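Local coordinates for protein DNA helicase RecQ (Deinococcus radiodurans, PDB 2RHF) that probably couples ATP hydrolysis to 3'-5' translocation and unwinding of duplex DNA, and is represented here by a C-terminal HRDC domain, at residues A10-R15 / A33-L38; R44-L49 / Y63-L68. All blocks are in the same frame, centred on the assembly; numbering follows the deposited sequence.

Contact 1. Residues A10-R15 / A33-L38; sequences ALRELR and ATLEAL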
loop_
_atom_site.group_PDB
_atom_site.type_symbol
_atom_site.label_atom_id
_atom_site.label_comp_id
_atom_site.label_asym_id
_atom_site.label_seq_id
_atom_site.Cartn_x
_atom_site.Cartn_y
_atom_site.Cartn_z
ATOM N N ALA A 10 -5.569 -4.498 -5.531
ATOM C CA ALA A 10 -6.133 -3.793 -4.383
ATOM C C ALA A 10 -5.295 -2.574 -4.048
ATOM O O ALA A 10 -5.837 -1.518 -3.720
ATOM C CB ALA A 10 -6.238 -4.711 -3.194
ATOM N N LEU A 11 -3.976 -2.705 -4.136
ATOM C CA LEU A 11 -3.113 -1.576 -3.844
ATOM C C LEU A 11 -3.251 -0.459 -4.888
ATOM O O LEU A 11 -3.215 0.718 -4.535
ATOM C CB LEU A 11 -1.672 -2.032 -3.701
ATOM C CG LEU A 11 -1.418 -2.889 -2.457
ATOM C CD1 LEU A 11 -0.112 -3.647 -2.616
ATOM C CD2 LEU A 11 -1.419 -2.052 -1.179
ATOM N N ARG A 12 -3.441 -0.823 -6.155
ATOM C CA ARG A 12 -3.715 0.179 -7.180
ATOM C C ARG A 12 -5.054 0.873 -6.938
ATOM O O ARG A 12 -5.180 2.085 -7.129
ATOM C CB ARG A 12 -3.703 -0.446 -8.573
ATOM C CG ARG A 12 -2.309 -0.668 -9.112
ATOM C CD ARG A 12 -2.284 -1.029 -10.600
ATOM N NE ARG A 12 -0.900 -0.936 -11.069
ATOM C CZ ARG A 12 0.017 -1.893 -10.917
ATOM N NH1 ARG A 12 -0.306 -3.060 -10.380
ATOM N NH2 ARG A 12 1.261 -1.690 -11.325
ATOM N N GLU A 13 -6.060 0.103 -6.519
ATOM C CA GLU A 13 -7.372 0.656 -6.189
ATOM C C GLU A 13 -7.270 1.592 -4.994
ATOM O O GLU A 13 -7.858 2.679 -4.987
ATOM C CB GLU A 13 -8.368 -0.477 -5.928
ATOM C CG GLU A 13 -8.726 -1.216 -7.222
ATOM C CD GLU A 13 -9.423 -2.557 -7.023
ATOM O OE1 GLU A 13 -9.465 -3.090 -5.896
ATOM O OE2 GLU A 13 -9.919 -3.100 -8.037
ATOM N N LEU A 14 -6.518 1.186 -3.980
ATOM C CA LEU A 14 -6.290 2.047 -2.822
ATOM C C LEU A 14 -5.590 3.329 -3.257
ATOM O O LEU A 14 -5.977 4.439 -2.857
ATOM C CB LEU A 14 -5.457 1.336 -1.771
ATOM C CG LEU A 14 -4.997 2.240 -0.624
ATOM C CD1 LEU A 14 -6.168 2.838 0.155
ATOM C CD2 LEU A 14 -4.076 1.493 0.296
ATOM N N ARG A 15 -4.545 3.194 -4.063
ATOM C CA ARG A 15 -3.795 4.362 -4.506
ATOM C C ARG A 15 -4.714 5.368 -5.220
ATOM O O ARG A 15 -4.614 6.573 -4.980
ATOM C CB ARG A 15 -2.615 3.937 -5.368
ATOM C CG ARG A 15 -1.714 5.107 -5.794
ATOM C CD ARG A 15 -0.395 4.636 -6.344
ATOM N NE ARG A 15 -0.561 3.865 -7.576
ATOM C CZ ARG A 15 0.443 3.301 -8.241
ATOM N NH1 ARG A 15 1.696 3.427 -7.804
ATOM N NH2 ARG A 15 0.203 2.627 -9.343
ATOM N N ALA A 33 7.402 0.825 -7.573
ATOM C CA ALA A 33 8.366 -0.032 -6.869
ATOM C C ALA A 33 7.883 -0.292 -5.446
ATOM O O ALA A 33 8.002 -1.409 -4.928
ATOM C CB ALA A 33 9.756 0.585 -6.865
ATOM N N THR A 34 7.341 0.735 -4.803
ATOM C CA THR A 34 6.805 0.578 -3.448
ATOM C C THR A 34 5.581 -0.355 -3.460
ATOM O O THR A 34 5.469 -1.246 -2.605
ATOM C CB THR A 34 6.467 1.937 -2.852
ATOM O OG1 THR A 34 7.665 2.719 -2.759
ATOM C CG2 THR A 34 5.845 1.779 -1.470
ATOM N N LEU A 35 4.692 -0.164 -4.430
ATOM C CA LEU A 35 3.522 -1.014 -4.593
ATOM C C LEU A 35 3.926 -2.480 -4.737
ATOM O O LEU A 35 3.364 -3.365 -4.063
ATOM C CB LEU A 35 2.709 -0.532 -5.787
ATOM C CG LEU A 35 1.315 -1.132 -5.970
ATOM C CD1 LEU A 35 0.448 -0.187 -6.760
ATOM C CD2 LEU A 35 1.370 -2.487 -6.647
ATOM N N GLU A 36 4.935 -2.744 -5.562
ATOM C CA GLU A 36 5.410 -4.090 -5.766
ATOM C C GLU A 36 5.998 -4.684 -4.510
ATOM O O GLU A 36 5.796 -5.861 -4.237
ATOM C CB GLU A 36 6.406 -4.123 -6.905
ATOM C CG GLU A 36 5.692 -4.027 -8.247
ATOM C CD GLU A 36 6.478 -3.366 -9.330
ATOM O OE1 GLU A 36 7.724 -3.266 -9.233
ATOM O OE2 GLU A 36 5.830 -2.942 -10.297
ATOM N N ALA A 37 6.730 -3.881 -3.749
ATOM C CA ALA A 37 7.285 -4.349 -2.487
ATOM C C ALA A 37 6.174 -4.664 -1.478
ATOM O O ALA A 37 6.266 -5.644 -0.736
ATOM C CB ALA A 37 8.265 -3.321 -1.931
ATOM N N LEU A 38 5.126 -3.847 -1.444
ATOM C CA LEU A 38 3.977 -4.121 -0.585
ATOM C C LEU A 38 3.311 -5.434 -0.946
ATOM O O LEU A 38 2.978 -6.239 -0.073
ATOM C CB LEU A 38 2.974 -2.969 -0.643
ATOM C CG LEU A 38 3.414 -1.653 -0.000
ATOM C CD1 LEU A 38 2.490 -0.517 -0.389
ATOM C CD2 LEU A 38 3.507 -1.795 1.538
HETATM O O HOH W 1 3.245 -3.601 -10.549
#
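Leu35 pushes its CD1 methyl over the centre of the Arg15 guanidinium, 3.7 Å above the plane of that group, and the two side chains meet at about a right angle. The same methyl lies 3.7 Å from CG of Arg12, so it touches the aliphatic part of one arginine and the flat end of the other, in directions roughly perpendicular to each other. The other branch, CD2, lies more loosely over one face of the Arg12 guanidinium, nearest NH1. Two torsions set this up: CG of Leu35 is anti to the backbone N (chi1 -169°), and the bend at chi3 of Arg15 (64°) turns its NE out of the line of the chain. At the polar end of Arg15, NH1 donates to Phe30 O, just before helix 32-41, and to Asn32 OD1 at its first residue. In the all-helical HRDC fold this is where helix 4-22 packs on helix 32-41; the local axes are 10.5 Å apart at closest and run at 134°, nearer antiparallel than parallel. Leucines fill the buried side of the interface: CB of Leu11 meets CG of Leu35 at 3.9 Å, and CD1 of Leu11 reaches CB of Leu38 at 3.7 Å. Beyond Leu38, Ile67 of helix 57-76 continues the core. Toward the more exposed margin the extended Arg12 chain approaches Glu36, but Arg12 NH2 and Glu36 OE2 remain 4.8 Å apart. A water joins them, accepting from Arg12 NH2 at 2.9 Å, in the guanidinium plane, and donating to Glu36 OE2 at 2.7 Å.

Contact 2. Residues R44-L49 / Y63-L68; sequences RTLAEL and YGERIL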
loop_
_atom_site.group_PDB
_atom_site.type_symbol
_atom_site.label_atom_id
_atom_site.label_comp_id
_atom_site.label_asym_id
_atom_site.label_seq_id
_atom_site.Cartn_x
_atom_site.Cartn_y
_atom_site.Cartn_z
ATOM N N ARG A 44 1.820 -6.922 7.532
ATOM C CA ARG A 44 0.583 -7.123 8.308
ATOM C C ARG A 44 0.567 -6.253 9.547
ATOM O O ARG A 44 -0.414 -6.261 10.302
ATOM C CB ARG A 44 0.431 -8.587 8.746
ATOM C CG ARG A 44 0.689 -9.620 7.659
ATOM C CD ARG A 44 -0.289 -9.489 6.481
ATOM N NE ARG A 44 -1.693 -9.711 6.845
ATOM C CZ ARG A 44 -2.213 -10.910 7.107
ATOM N NH1 ARG A 44 -1.455 -12.004 7.054
ATOM N NH2 ARG A 44 -3.493 -11.012 7.416
ATOM N N THR A 45 1.663 -5.533 9.775
ATOM C CA THR A 45 1.844 -4.723 10.979
ATOM C C THR A 45 2.574 -3.445 10.618
ATOM O O THR A 45 3.215 -3.357 9.563
ATOM C CB THR A 45 2.726 -5.440 12.032
ATOM O OG1 THR A 45 4.051 -5.604 11.500
ATOM C CG2 THR A 45 2.158 -6.791 12.416
ATOM N N LEU A 46 2.545 -2.480 11.528
ATOM C CA LEU A 46 3.337 -1.268 11.370
ATOM C C LEU A 46 4.825 -1.568 11.327
ATOM O O LEU A 46 5.560 -0.953 10.549
ATOM C CB LEU A 46 3.030 -0.276 12.487
ATOM C CG LEU A 46 1.631 0.334 12.458
ATOM C CD1 LEU A 46 1.485 1.283 13.627
ATOM C CD2 LEU A 46 1.328 1.047 11.141
ATOM N N ALA A 47 5.275 -2.515 12.155
ATOM C CA ALA A 47 6.680 -2.908 12.150
ATOM C C ALA A 47 7.120 -3.398 10.771
ATOM O O ALA A 47 8.202 -3.062 10.289
ATOM C CB ALA A 47 6.932 -3.983 13.196
ATOM N N GLU A 48 6.267 -4.183 10.143
ATOM C CA GLU A 48 6.550 -4.695 8.825
ATOM C C GLU A 48 6.466 -3.612 7.751
ATOM O O GLU A 48 7.252 -3.616 6.811
ATOM C CB GLU A 48 5.640 -5.884 8.540
ATOM C CG GLU A 48 6.009 -7.094 9.438
ATOM C CD GLU A 48 4.974 -8.198 9.457
ATOM O OE1 GLU A 48 4.114 -8.225 8.575
ATOM O OE2 GLU A 48 5.031 -9.065 10.369
ATOM N N LEU A 49 5.553 -2.658 7.898
ATOM C CA LEU A 49 5.498 -1.526 6.951
ATOM C C LEU A 49 6.789 -0.726 6.941
ATOM O O LEU A 49 7.232 -0.260 5.887
ATOM C CB LEU A 49 4.362 -0.584 7.299
ATOM C CG LEU A 49 2.964 -1.011 6.888
ATOM C CD1 LEU A 49 1.961 -0.029 7.459
ATOM C CD2 LEU A 49 2.832 -1.130 5.346
ATOM N N TYR A 63 -1.032 6.722 5.444
ATOM C CA TYR A 63 -1.692 5.680 4.644
ATOM C C TYR A 63 -1.553 4.288 5.221
ATOM O O TYR A 63 -2.122 3.357 4.667
ATOM C CB TYR A 63 -1.129 5.632 3.214
ATOM C CG TYR A 63 -1.062 6.950 2.477
ATOM C CD1 TYR A 63 0.022 7.237 1.652
ATOM C CD2 TYR A 63 -2.079 7.903 2.581
ATOM C CE1 TYR A 63 0.092 8.433 0.952
ATOM C CE2 TYR A 63 -2.009 9.104 1.895
ATOM C CZ TYR A 63 -0.928 9.362 1.085
ATOM O OH TYR A 63 -0.872 10.567 0.415
ATOM N N GLY A 64 -0.757 4.119 6.270
ATOM C CA GLY A 64 -0.367 2.775 6.709
ATOM C C GLY A 64 -1.535 1.879 7.054
ATOM O O GLY A 64 -1.590 0.728 6.635
ATOM N N GLU A 65 -2.470 2.389 7.838
ATOM C CA GLU A 65 -3.623 1.575 8.217
ATOM C C GLU A 65 -4.447 1.190 6.994
ATOM O O GLU A 65 -4.891 0.050 6.884
ATOM C CB GLU A 65 -4.471 2.282 9.271
ATOM C CG GLU A 65 -3.799 2.378 10.662
ATOM C CD GLU A 65 -3.375 1.019 11.275
ATOM O OE1 GLU A 65 -3.913 -0.041 10.884
ATOM O OE2 GLU A 65 -2.494 1.026 12.166
ATOM N N ARG A 66 -4.624 2.115 6.056
ATOM C CA ARG A 66 -5.347 1.816 4.817
ATOM C C ARG A 66 -4.628 0.749 3.981
ATOM O O ARG A 66 -5.274 -0.109 3.373
ATOM C CB ARG A 66 -5.552 3.086 3.974
ATOM C CG ARG A 66 -6.336 4.206 4.601
ATOM C CD ARG A 66 -7.808 4.062 4.372
ATOM N NE ARG A 66 -8.229 4.243 2.983
ATOM C CZ ARG A 66 -8.462 5.414 2.377
ATOM N NH1 ARG A 66 -8.275 6.569 3.011
ATOM N NH2 ARG A 66 -8.885 5.426 1.117
ATOM N N ILE A 67 -3.299 0.812 3.929
ATOM C CA ILE A 67 -2.515 -0.177 3.215
ATOM C C ILE A 67 -2.686 -1.553 3.851
ATOM O O ILE A 67 -2.919 -2.546 3.152
ATOM C CB ILE A 67 -1.028 0.236 3.176
ATOM C CG1 ILE A 67 -0.833 1.453 2.254
ATOM C CG2 ILE A 67 -0.151 -0.942 2.725
ATOM C CD1 ILE A 67 0.520 2.154 2.402
ATOM N N LEU A 68 -2.556 -1.636 5.167
ATOM C CA LEU A 68 -2.720 -2.932 5.847
ATOM C C LEU A 68 -4.107 -3.492 5.606
ATOM O O LEU A 68 -4.266 -4.688 5.403
ATOM C CB LEU A 68 -2.460 -2.801 7.340
ATOM C CG LEU A 68 -1.028 -2.419 7.734
ATOM C CD1 LEU A 68 -0.902 -2.337 9.251
ATOM C CD2 LEU A 68 0.003 -3.405 7.159
HETATM O O HOH W 2 -1.994 -6.531 6.304
#
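Leu49 and Leu68 meet tip to tip, CG of Leu49 lying 3.8 Å from CD2 of Leu68, where the short helix 46-49 of the HRDC bundle leans on helix 57-76. This is the tight part. CD1 of Leu49 comes to 3.7 Å from CA of Gly64, where the missing side chain lets the methyl settle on the backbone, while Leu49 CD2 lies 4.0 Å from CG2 of Ile67. An alanine in place of Leu49 would probably open a gap over Gly64 and leave CG2 of Ile67 and the branch of Leu68 without their leucine partner. The turn leading into the short helix also rests on Leu68, whose CD2 is 3.8 Å from Thr45 N. Thr45 is the N-cap, its OG1 accepting from Glu48 N at 3.0 Å. The exposed side is looser: Leu46 crosses Glu65 at about a right angle, and its CD2 comes no closer than 4.0 Å to Glu65 OE2. The CB of Arg44 points away from 63-68, yet the side chain curls back so that NH2 donates to Asn72 OD1, further along helix 57-76. Arg44 N donates to Glu48 OE1 at 2.8 Å, reaching that oxygen on the anti side, 32° out of the carboxylate plane.

In the fold
The centres of contact 1 and contact 2 lie 12 Å apart, and side chains from both merge into one apolar core within the HRDC domain. Leu38 bridges them: its CD2 is 3.9 Å from Leu49 CD2 and equally far from Ile67 CG2, so helix 32-41 packs against both partners of contact 2. On the side of helix 4-22, Leu14 CD2 lies 3.7 Å from Ile67 CA, and Arg66 adds salt bridges to Glu17 and Glu21. Helix 57-76 therefore touches all three other helices of the two contacts. In sequence the contacts follow in series, 10-15 with 33-38 closing before 44-49 with 63-68 opens.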